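PDB 6EDI: glucokinase from Leishmania braziliensis MHOM/BR/75/M2904, which catalyses the ATP-dependent phosphorylation of glucose to glucose 6-phosphate and forms a dimer. Local coordinates for the interface of chains A and B. Sequence-based numbering; all coordinates share one arbitrary frame. Chains: chain A/B, Glucokinase.

The interface of chains A and B. Residues chain A 235, 238, 336, 340-341; chain B 235, 238, 340-341.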
# COMPACT_ATOMS: atom_id res chain seq x y z
N CYS A 235 -3.35 -8.02 -3.46
CA CYS A 235 -3.41 -7.57 -4.84
C CYS A 235 -3.83 -8.67 -5.82
O CYS A 235 -4.41 -8.38 -6.87
CB CYS A 235 -2.05 -6.97 -5.26
SG CYS A 235 -1.60 -5.43 -4.38
N LEU A 238 -7.49 -8.35 -6.49
CA LEU A 238 -7.99 -7.25 -7.29
C LEU A 238 -8.67 -7.82 -8.55
O LEU A 238 -8.16 -8.77 -9.16
CB LEU A 238 -6.84 -6.29 -7.62
CG LEU A 238 -6.77 -5.36 -8.82
CD1 LEU A 238 -7.70 -4.17 -8.70
CD2 LEU A 238 -5.31 -4.88 -8.98
N GLU A 336 -0.96 -2.98 -13.00
CA GLU A 336 -1.78 -2.30 -11.99
C GLU A 336 -1.02 -1.97 -10.70
O GLU A 336 -1.14 -0.87 -10.17
CB GLU A 336 -3.05 -3.10 -11.67
CG GLU A 336 -4.01 -3.33 -12.85
CD GLU A 336 -4.25 -2.10 -13.71
OE1 GLU A 336 -4.25 -0.94 -13.22
OE2 GLU A 336 -4.46 -2.28 -14.93
N GLN A 340 -0.07 1.74 -9.19
CA GLN A 340 -0.58 2.27 -7.92
C GLN A 340 0.51 2.66 -6.95
O GLN A 340 0.39 3.66 -6.24
CB GLN A 340 -1.47 1.26 -7.21
CG GLN A 340 -2.75 0.92 -7.92
CD GLN A 340 -3.45 -0.20 -7.22
OE1 GLN A 340 -3.24 -1.38 -7.55
NE2 GLN A 340 -4.23 0.14 -6.20
N PHE A 341 1.57 1.87 -6.91
CA PHE A 341 2.63 2.08 -5.93
C PHE A 341 3.88 2.80 -6.45
O PHE A 341 4.77 3.18 -5.65
CB PHE A 341 3.03 0.70 -5.38
CG PHE A 341 1.92 -0.02 -4.68
CD1 PHE A 341 1.30 0.55 -3.57
CD2 PHE A 341 1.52 -1.29 -5.10
CE1 PHE A 341 0.29 -0.11 -2.89
CE2 PHE A 341 0.50 -1.98 -4.43
CZ PHE A 341 -0.13 -1.38 -3.33
N CYS B 235 -4.03 5.12 -6.67
CA CYS B 235 -5.11 4.19 -6.96
C CYS B 235 -6.08 4.72 -8.00
O CYS B 235 -6.78 3.94 -8.65
CB CYS B 235 -5.87 3.79 -5.69
SG CYS B 235 -4.86 2.89 -4.50
N LEU B 238 -5.37 3.15 -11.33
CA LEU B 238 -5.68 1.73 -11.58
C LEU B 238 -6.67 1.66 -12.73
O LEU B 238 -7.59 2.47 -12.80
CB LEU B 238 -6.28 1.11 -10.32
CG LEU B 238 -7.01 -0.24 -10.30
CD1 LEU B 238 -6.07 -1.39 -10.62
CD2 LEU B 238 -7.68 -0.48 -8.94
N GLN B 340 -7.83 -4.84 -1.68
CA GLN B 340 -6.37 -4.93 -1.69
C GLN B 340 -5.76 -4.66 -0.33
O GLN B 340 -4.79 -5.31 0.06
CB GLN B 340 -5.74 -3.95 -2.69
CG GLN B 340 -5.94 -4.31 -4.14
CD GLN B 340 -5.32 -3.25 -5.04
OE1 GLN B 340 -6.02 -2.34 -5.51
NE2 GLN B 340 -4.02 -3.34 -5.26
N PHE B 341 -6.30 -3.66 0.37
CA PHE B 341 -5.72 -3.23 1.63
C PHE B 341 -6.49 -3.75 2.83
O PHE B 341 -6.02 -3.61 3.96
CB PHE B 341 -5.65 -1.68 1.68
CG PHE B 341 -4.85 -1.08 0.57
CD1 PHE B 341 -3.47 -1.26 0.51
CD2 PHE B 341 -5.48 -0.35 -0.44
CE1 PHE B 341 -2.72 -0.71 -0.54
CE2 PHE B 341 -4.74 0.20 -1.48
CZ PHE B 341 -3.36 0.00 -1.54
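A:Gln340 and B:Gln340 meet tip to tip across the two-fold axis of the glucokinase dimer. Each sits near the C-terminal end of helix 317-341, and their side-chain amides pair reciprocally. The amide nitrogen NE2 of B:Gln340 donates to the carbonyl OE1 of A:Gln340 at 3.1 Å. The return bond, from A:Gln340 NE2 to B:Gln340 OE1, is also 3.1 Å. The pair is not flat: the two amide planes are turned 52° apart. Each donor therefore lies somewhat off the plane of the carbonyl it meets, and the C=O...N angles are near 110°. Both glutamine side chains are stretched out past CG, with CD anti to CA (chi2 173° in A:Gln340), which brings their amides to the axis.

Each NE2 makes a second bond, to a cysteine of the opposite chain. B:Gln340 NE2 donates to the thiol sulfur SG of A:Cys235 at 3.3 Å, and this sulfur lies in the amide plane. A:Gln340 NE2 does the same with B:Cys235 SG. Both N-H groups of each amide are thus used across the interface, which should fix its rotation. The cysteines belong to the short 3-10 helices 235-237.

Leucines close one side of the amide pair. A:Leu238 and B:Leu238 lie alongside each other, pointing opposite ways, with A:Leu238 CD1 3.7 Å from B:Leu238 CD2. B:Leu238 also lies roughly perpendicular to the side chain of A:Glu336. Its CD1 methyl rests 3.6 Å from the glutamate CG, so the aliphatic part of the acid side chain joins the apolar packing. On the other side of the amides, A:Phe341 and B:Phe341 touch edge to edge rather than stacking. The ring carbons CZ of A:Phe341 and CE1 of B:Phe341 are 3.9 Å apart.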